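Local coordinates for protein VAPBC49 (PDB 5AF3) that possibly serves as the antitoxin of a type II toxin-antitoxin system, with VapC45 as its cognate toxin, at residues L115-A127 with V140-F153. Numbering follows the deposited sequence.
Sequences LCTDGAEVLWRFA and VRGLIVPRSGQYVF
W124 and Y151 form an offset stack, indole five-membered ring against phenol ring, with planes 27° apart and centroids separated by 4.2 Å. A chi1 of 170° turns the indole away from the W124 backbone N and along the flank of helix 115-127, where Y151 CD2 sits over one of its faces. F153 makes the second aromatic contact: its ring is met on one face by A120 and, in its plane, by the carbonyl oxygens of L115 and C116; L115 O approaches F153 CE2 to 3.3 Å. L115 O also takes the regular helix bond from G119 N, whereas A120 N, at the kink, makes no such bond to C116 O.

Between the two aromatic contacts lie A120 and I144. A120 CB presses on the strand backbone, 3.6 Å from V152 CA, and also meets I144 CG2. I144 CD1 reaches W124 CB at 3.7 Å. L123 CD1 touches both L143 CD1 and F153 CE1, each at 3.9 Å. Farther along helix 115-127, both methyls of V140 straddle L123 O, and V140 CB abuts A127 CB.

L115 packs on helices 72-86 and 155-161, L143 on the former and F153 on the latter. The whole exemplifies a helical hairpin, 115-130 with 135-143, extended by a two-stranded beta-hairpin with a type I' turn that packs against the first helix.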
ATOM      1  N   LEU A 115      -3.125  25.562  -7.910  1.00 22.95           N
ATOM      2  CA  LEU A 115      -2.562  24.590  -8.857  1.00 19.34           C
ATOM      3  C   LEU A 115      -3.687  23.851  -9.559  1.00 20.76           C
ATOM      4  O   LEU A 115      -3.721  23.773 -10.775  1.00 21.11           O
ATOM      5  CB  LEU A 115      -1.643  23.579  -8.161  1.00 19.02           C
ATOM      6  CG  LEU A 115      -1.133  22.480  -9.101  1.00 17.67           C
ATOM      7  CD1 LEU A 115      -0.120  23.049 -10.126  1.00 19.54           C
ATOM      8  CD2 LEU A 115      -0.472  21.322  -8.310  1.00 19.21           C
ATOM      9  N   CYS A 116      -4.606  23.283  -8.795  1.00 20.32           N
ATOM     10  CA  CYS A 116      -5.588  22.408  -9.411  1.00 25.08           C
ATOM     11  C   CYS A 116      -6.508  23.164 -10.386  1.00 28.28           C
ATOM     12  O   CYS A 116      -6.829  22.636 -11.472  1.00 24.48           O
ATOM     13  CB  CYS A 116      -6.360  21.619  -8.374  1.00 28.17           C
ATOM     14  SG  CYS A 116      -7.310  20.377  -9.149  1.00 31.81           S
ATOM     15  N   THR A 117      -6.860  24.415 -10.043  1.00 23.08           N
ATOM     16  CA  THR A 117      -7.778  25.191 -10.879  1.00 28.98           C
ATOM     17  C   THR A 117      -7.083  25.925 -12.062  1.00 26.90           C
ATOM     18  O   THR A 117      -7.695  26.097 -13.122  1.00 27.96           O
ATOM     19  CB  THR A 117      -8.563  26.240 -10.042  1.00 29.66           C
ATOM     20  OG1 THR A 117      -7.624  27.039  -9.306  1.00 31.64           O
ATOM     21  CG2 THR A 117      -9.530  25.546  -9.084  1.00 29.05           C
ATOM     22  N   ASP A 118      -5.841  26.361 -11.871  1.00 25.11           N
ATOM     23  CA  ASP A 118      -5.134  27.187 -12.873  1.00 26.15           C
ATOM     24  C   ASP A 118      -3.992  26.525 -13.611  1.00 26.23           C
ATOM     25  O   ASP A 118      -3.537  27.063 -14.642  1.00 21.00           O
ATOM     26  CB  ASP A 118      -4.564  28.461 -12.239  1.00 27.27           C
ATOM     27  CG  ASP A 118      -5.609  29.284 -11.506  1.00 27.00           C
ATOM     28  OD1 ASP A 118      -6.815  29.046 -11.681  1.00 25.19           O
ATOM     29  OD2 ASP A 118      -5.184  30.163 -10.733  1.00 28.39           O
ATOM     30  N   GLY A 119      -3.479  25.420 -13.046  1.00 20.94           N
ATOM     31  CA  GLY A 119      -2.250  24.817 -13.529  1.00 20.84           C
ATOM     32  C   GLY A 119      -2.299  24.259 -14.956  1.00 17.43           C
ATOM     33  O   GLY A 119      -1.320  24.391 -15.680  1.00 18.38           O
ATOM     34  N   ALA A 120      -3.409  23.649 -15.350  1.00 17.11           N
ATOM     35  CA  ALA A 120      -3.470  22.948 -16.657  1.00 16.03           C
ATOM     36  C   ALA A 120      -3.276  23.988 -17.765  1.00 16.31           C
ATOM     37  O   ALA A 120      -2.467  23.786 -18.662  1.00 17.19           O
ATOM     38  CB  ALA A 120      -4.795  22.257 -16.848  1.00 19.33           C
ATOM     39  N   GLU A 121      -4.019  25.099 -17.663  1.00 19.14           N
ATOM     40  CA  GLU A 121      -3.939  26.185 -18.657  1.00 21.27           C
ATOM     41  C   GLU A 121      -2.554  26.807 -18.684  1.00 19.79           C
ATOM     42  O   GLU A 121      -1.996  27.007 -19.768  1.00 19.67           O
ATOM     43  CB  GLU A 121      -5.045  27.222 -18.433  1.00 22.70           C
ATOM     44  CG  GLU A 121      -5.058  28.348 -19.449  1.00 30.74           C
ATOM     45  CD  GLU A 121      -6.079  29.438 -19.114  1.00 36.46           C
ATOM     46  OE1 GLU A 121      -6.963  29.211 -18.244  1.00 40.11           O
ATOM     47  OE2 GLU A 121      -5.983  30.537 -19.720  1.00 39.10           O
ATOM     48  N   VAL A 122      -1.959  27.064 -17.506  1.00 15.97           N
ATOM     49  CA  VAL A 122      -0.582  27.569 -17.445  1.00 16.56           C
ATOM     50  C   VAL A 122       0.413  26.610 -18.147  1.00 20.81           C
ATOM     51  O   VAL A 122       1.280  27.012 -18.950  1.00 19.40           O
ATOM     52  CB  VAL A 122      -0.151  27.859 -15.935  1.00 19.38           C
ATOM     53  CG1 VAL A 122       1.306  28.129 -15.830  1.00 15.66           C
ATOM     54  CG2 VAL A 122      -0.999  29.035 -15.325  1.00 22.98           C
ATOM     55  N   LEU A 123       0.290  25.318 -17.855  1.00 18.13           N
ATOM     56  CA  LEU A 123       1.215  24.362 -18.449  1.00 17.83           C
ATOM     57  C   LEU A 123       1.042  24.220 -19.952  1.00 15.52           C
ATOM     58  O   LEU A 123       1.998  24.053 -20.684  1.00 17.71           O
ATOM     59  CB  LEU A 123       1.024  23.000 -17.779  1.00 20.39           C
ATOM     60  CG  LEU A 123       1.628  22.989 -16.367  1.00 17.87           C
ATOM     61  CD1 LEU A 123       1.003  21.751 -15.662  1.00 22.80           C
ATOM     62  CD2 LEU A 123       3.141  22.975 -16.339  1.00 22.03           C
ATOM     63  N   TRP A 124      -0.200  24.227 -20.386  1.00 18.47           N
ATOM     64  CA  TRP A 124      -0.493  24.187 -21.814  1.00 23.73           C
ATOM     65  C   TRP A 124       0.298  25.285 -22.576  1.00 20.70           C
ATOM     66  O   TRP A 124       1.011  24.986 -23.547  1.00 22.79           O
ATOM     67  CB  TRP A 124      -1.994  24.292 -22.027  1.00 30.38           C
ATOM     68  CG  TRP A 124      -2.335  24.494 -23.427  1.00 35.66           C
ATOM     69  CD1 TRP A 124      -2.067  23.651 -24.462  1.00 38.53           C
ATOM     70  CD2 TRP A 124      -2.993  25.635 -23.987  1.00 37.66           C
ATOM     71  NE1 TRP A 124      -2.533  24.190 -25.641  1.00 38.53           N
ATOM     72  CE2 TRP A 124      -3.099  25.411 -25.378  1.00 38.23           C
ATOM     73  CE3 TRP A 124      -3.502  26.832 -23.445  1.00 39.00           C
ATOM     74  CZ2 TRP A 124      -3.709  26.327 -26.239  1.00 35.56           C
ATOM     75  CZ3 TRP A 124      -4.104  27.743 -24.301  1.00 38.12           C
ATOM     76  CH2 TRP A 124      -4.203  27.480 -25.686  1.00 37.69           C
ATOM     77  N   ARG A 125       0.178  26.520 -22.093  1.00 26.13           N
ATOM     78  CA  ARG A 125       0.880  27.697 -22.636  1.00 29.63           C
ATOM     79  C   ARG A 125       2.393  27.475 -22.762  1.00 28.34           C
ATOM     80  O   ARG A 125       3.007  27.854 -23.773  1.00 25.88           O
ATOM     81  CB  ARG A 125       0.618  28.927 -21.755  1.00 33.29           C
ATOM     82  CG  ARG A 125      -0.802  29.442 -21.790  1.00 36.24           C
ATOM     83  CD  ARG A 125      -0.925  30.866 -21.187  1.00 42.47           C
ATOM     84  NE  ARG A 125      -1.672  30.914 -19.910  1.00 42.74           N
ATOM     85  CZ  ARG A 125      -1.165  31.286 -18.731  1.00 47.05           C
ATOM     86  NH1 ARG A 125       0.125  31.641 -18.604  1.00 42.90           N
ATOM     87  NH2 ARG A 125      -1.964  31.294 -17.660  1.00 49.01           N
ATOM     88  N   PHE A 126       2.992  26.845 -21.741  1.00 21.65           N
ATOM     89  CA  PHE A 126       4.405  26.511 -21.748  1.00 20.18           C
ATOM     90  C   PHE A 126       4.746  25.508 -22.871  1.00 19.76           C
ATOM     91  O   PHE A 126       5.689  25.696 -23.617  1.00 24.15           O
ATOM     92  CB  PHE A 126       4.770  25.927 -20.368  1.00 20.00           C
ATOM     93  CG  PHE A 126       6.199  25.619 -20.192  1.00 19.73           C
ATOM     94  CD1 PHE A 126       7.156  26.632 -20.256  1.00 22.79           C
ATOM     95  CD2 PHE A 126       6.618  24.311 -19.903  1.00 17.45           C
ATOM     96  CE1 PHE A 126       8.467  26.363 -20.094  1.00 20.68           C
ATOM     97  CE2 PHE A 126       7.935  24.040 -19.738  1.00 18.75           C
ATOM     98  CZ  PHE A 126       8.876  25.069 -19.820  1.00 20.67           C
ATOM     99  N   ALA A 127       3.968  24.445 -22.988  1.00 18.67           N
ATOM    100  CA  ALA A 127       4.291  23.374 -23.933  1.00 19.55           C
ATOM    101  C   ALA A 127       4.078  23.856 -25.375  1.00 22.60           C
ATOM    102  O   ALA A 127       4.773  23.399 -26.270  1.00 22.39           O
ATOM    103  CB  ALA A 127       3.432  22.165 -23.654  1.00 21.90           C
ATOM    104  N   VAL A 140       4.072  17.968 -20.218  1.00 15.62           N
ATOM    105  CA  VAL A 140       2.747  18.571 -20.172  1.00 15.33           C
ATOM    106  C   VAL A 140       1.662  17.613 -20.732  1.00 18.48           C
ATOM    107  O   VAL A 140       0.540  17.568 -20.210  1.00 16.81           O
ATOM    108  CB  VAL A 140       2.730  19.948 -20.871  1.00 19.16           C
ATOM    109  CG1 VAL A 140       1.323  20.484 -21.021  1.00 17.23           C
ATOM    110  CG2 VAL A 140       3.607  20.903 -20.099  1.00 14.26           C
ATOM    111  N   ARG A 141       2.003  16.868 -21.795  1.00 15.94           N
ATOM    112  CA  ARG A 141       1.100  15.843 -22.334  1.00 19.50           C
ATOM    113  C   ARG A 141       0.809  14.730 -21.338  1.00 19.23           C
ATOM    114  O   ARG A 141      -0.269  14.128 -21.383  1.00 18.80           O
ATOM    115  CB  ARG A 141       1.643  15.263 -23.653  1.00 22.31           C
ATOM    116  CG  ARG A 141       1.251  16.146 -24.858  1.00 32.33           C
ATOM    117  CD  ARG A 141       2.175  15.996 -26.074  1.00 37.33           C
ATOM    118  NE  ARG A 141       2.640  14.621 -26.337  1.00 41.76           N
ATOM    119  CZ  ARG A 141       3.376  14.257 -27.396  1.00 44.61           C
ATOM    120  NH1 ARG A 141       3.755  15.154 -28.308  1.00 40.29           N
ATOM    121  NH2 ARG A 141       3.749  12.983 -27.547  1.00 44.25           N
ATOM    122  N   GLY A 142       1.738  14.497 -20.427  1.00 15.49           N
ATOM    123  CA  GLY A 142       1.540  13.503 -19.362  1.00 16.20           C
ATOM    124  C   GLY A 142       0.501  13.968 -18.340  1.00 16.43           C
ATOM    125  O   GLY A 142      -0.145  13.151 -17.671  1.00 17.18           O
ATOM    126  N   LEU A 143       0.341  15.289 -18.216  1.00 12.88           N
ATOM    127  CA  LEU A 143      -0.520  15.887 -17.196  1.00 13.95           C
ATOM    128  C   LEU A 143      -1.922  16.292 -17.607  1.00 18.20           C
ATOM    129  O   LEU A 143      -2.852  16.241 -16.783  1.00 17.31           O
ATOM    130  CB  LEU A 143       0.214  17.131 -16.598  1.00 14.92           C
ATOM    131  CG  LEU A 143       1.475  16.825 -15.814  1.00 15.86           C
ATOM    132  CD1 LEU A 143       2.263  18.098 -15.505  1.00 20.28           C
ATOM    133  CD2 LEU A 143       1.082  16.097 -14.523  1.00 19.64           C
ATOM    134  N   ILE A 144      -2.112  16.702 -18.869  1.00 15.02           N
ATOM    135  CA  ILE A 144      -3.338  17.391 -19.233  1.00 18.46           C
ATOM    136  C   ILE A 144      -4.003  16.775 -20.466  1.00 17.77           C
ATOM    137  O   ILE A 144      -3.335  16.093 -21.265  1.00 21.09           O
ATOM    138  CB  ILE A 144      -3.111  18.927 -19.437  1.00 18.60           C
ATOM    139  CG1 ILE A 144      -2.341  19.209 -20.717  1.00 22.87           C
ATOM    140  CG2 ILE A 144      -2.417  19.557 -18.214  1.00 16.48           C
ATOM    141  CD1 ILE A 144      -2.158  20.705 -21.032  1.00 26.91           C
ATOM    142  N   VAL A 145      -5.309  16.970 -20.574  1.00 19.72           N
ATOM    143  CA  VAL A 145      -6.080  16.480 -21.727  1.00 24.87           C
ATOM    144  C   VAL A 145      -7.146  17.490 -22.052  1.00 27.27           C
ATOM    145  O   VAL A 145      -7.535  18.261 -21.157  1.00 26.96           O
ATOM    146  CB  VAL A 145      -6.747  15.114 -21.449  1.00 22.82           C
ATOM    147  CG1 VAL A 145      -5.695  14.037 -21.415  1.00 27.27           C
ATOM    148  CG2 VAL A 145      -7.534  15.142 -20.156  1.00 22.27           C
ATOM    149  N   PRO A 146      -7.604  17.511 -23.329  1.00 30.56           N
ATOM    150  CA  PRO A 146      -8.801  18.295 -23.712  1.00 33.05           C
ATOM    151  C   PRO A 146     -10.074  17.804 -23.026  1.00 34.43           C
ATOM    152  O   PRO A 146     -10.326  16.599 -22.946  1.00 40.65           O
ATOM    153  CB  PRO A 146      -8.913  18.071 -25.222  1.00 31.53           C
ATOM    154  CG  PRO A 146      -7.583  17.572 -25.668  1.00 30.93           C
ATOM    155  CD  PRO A 146      -6.981  16.840 -24.494  1.00 29.89           C
ATOM    156  N   ARG A 147     -10.858  18.729 -22.512  1.00 38.53           N
ATOM    157  CA  ARG A 147     -12.194  18.428 -22.035  1.00 42.33           C
ATOM    158  C   ARG A 147     -13.098  19.598 -22.399  1.00 43.77           C
ATOM    159  O   ARG A 147     -12.808  20.735 -22.032  1.00 44.15           O
ATOM    160  CB  ARG A 147     -12.194  18.207 -20.528  1.00 44.24           C
ATOM    161  CG  ARG A 147     -13.448  17.542 -20.020  1.00 48.98           C
ATOM    162  CD  ARG A 147     -13.620  17.753 -18.532  1.00 52.11           C
ATOM    163  NE  ARG A 147     -15.023  17.997 -18.207  1.00 58.77           N
ATOM    164  CZ  ARG A 147     -15.953  17.050 -18.093  1.00 60.24           C
ATOM    165  NH1 ARG A 147     -15.639  15.766 -18.265  1.00 61.48           N
ATOM    166  NH2 ARG A 147     -17.204  17.392 -17.798  1.00 62.24           N
ATOM    167  N   SER A 148     -14.178  19.318 -23.136  1.00 45.70           N
ATOM    168  CA  SER A 148     -15.135  20.363 -23.561  1.00 47.79           C
ATOM    169  C   SER A 148     -14.427  21.591 -24.171  1.00 47.11           C
ATOM    170  O   SER A 148     -14.710  22.739 -23.809  1.00 47.30           O
ATOM    171  CB  SER A 148     -16.044  20.792 -22.392  1.00 48.65           C
ATOM    172  OG  SER A 148     -16.594  19.677 -21.699  1.00 51.21           O
ATOM    173  N   GLY A 149     -13.484  21.329 -25.075  1.00 45.72           N
ATOM    174  CA  GLY A 149     -12.786  22.379 -25.806  1.00 46.97           C
ATOM    175  C   GLY A 149     -11.684  23.133 -25.076  1.00 47.63           C
ATOM    176  O   GLY A 149     -11.187  24.130 -25.587  1.00 46.41           O
ATOM    177  N   GLN A 150     -11.292  22.661 -23.892  1.00 47.00           N
ATOM    178  CA  GLN A 150     -10.171  23.266 -23.158  1.00 44.00           C
ATOM    179  C   GLN A 150      -9.308  22.190 -22.498  1.00 38.65           C
ATOM    180  O   GLN A 150      -9.771  21.068 -22.285  1.00 36.82           O
ATOM    181  CB  GLN A 150     -10.672  24.253 -22.104  1.00 44.87           C
ATOM    182  CG  GLN A 150     -11.471  23.610 -20.983  1.00 51.21           C
ATOM    183  CD  GLN A 150     -11.694  24.536 -19.800  1.00 54.38           C
ATOM    184  OE1 GLN A 150     -11.376  25.721 -19.860  1.00 57.86           O
ATOM    185  NE2 GLN A 150     -12.237  23.993 -18.710  1.00 54.21           N
ATOM    186  N   TYR A 151      -8.068  22.539 -22.173  1.00 35.77           N
ATOM    187  CA  TYR A 151      -7.169  21.591 -21.503  1.00 32.35           C
ATOM    188  C   TYR A 151      -7.378  21.614 -20.003  1.00 30.26           C
ATOM    189  O   TYR A 151      -7.519  22.670 -19.410  1.00 27.51           O
ATOM    190  CB  TYR A 151      -5.704  21.870 -21.841  1.00 34.99           C
ATOM    191  CG  TYR A 151      -5.400  21.571 -23.285  1.00 37.63           C
ATOM    192  CD1 TYR A 151      -5.213  20.263 -23.730  1.00 33.71           C
ATOM    193  CD2 TYR A 151      -5.365  22.600 -24.218  1.00 39.61           C
ATOM    194  CE1 TYR A 151      -4.947  19.997 -25.061  1.00 40.03           C
ATOM    195  CE2 TYR A 151      -5.101  22.351 -25.538  1.00 41.23           C
ATOM    196  CZ  TYR A 151      -4.899  21.055 -25.969  1.00 40.29           C
ATOM    197  OH  TYR A 151      -4.639  20.848 -27.323  1.00 43.17           O
ATOM    198  N   VAL A 152      -7.389  20.433 -19.397  1.00 25.32           N
ATOM    199  CA  VAL A 152      -7.583  20.286 -17.958  1.00 23.79           C
ATOM    200  C   VAL A 152      -6.627  19.187 -17.465  1.00 21.46           C
ATOM    201  O   VAL A 152      -6.162  18.369 -18.263  1.00 18.00           O
ATOM    202  CB  VAL A 152      -9.041  19.852 -17.601  1.00 27.78           C
ATOM    203  CG1 VAL A 152     -10.072  20.885 -18.057  1.00 30.90           C
ATOM    204  CG2 VAL A 152      -9.360  18.454 -18.187  1.00 25.86           C
ATOM    205  N   PHE A 153      -6.392  19.121 -16.164  1.00 16.33           N
ATOM    206  CA  PHE A 153      -5.617  17.993 -15.633  1.00 16.96           C
ATOM    207  C   PHE A 153      -6.381  16.680 -15.808  1.00 16.40           C
ATOM    208  O   PHE A 153      -7.595  16.640 -15.652  1.00 17.57           O
ATOM    209  CB  PHE A 153      -5.334  18.163 -14.148  1.00 19.83           C
ATOM    210  CG  PHE A 153      -4.192  19.078 -13.844  1.00 16.85           C
ATOM    211  CD1 PHE A 153      -2.888  18.772 -14.243  1.00 13.30           C
ATOM    212  CD2 PHE A 153      -4.424  20.254 -13.091  1.00 19.06           C
ATOM    213  CE1 PHE A 153      -1.811  19.622 -13.929  1.00 20.70           C
ATOM    214  CE2 PHE A 153      -3.356  21.102 -12.748  1.00 13.71           C
ATOM    215  CZ  PHE A 153      -2.059  20.815 -13.162  1.00 19.30           C
TER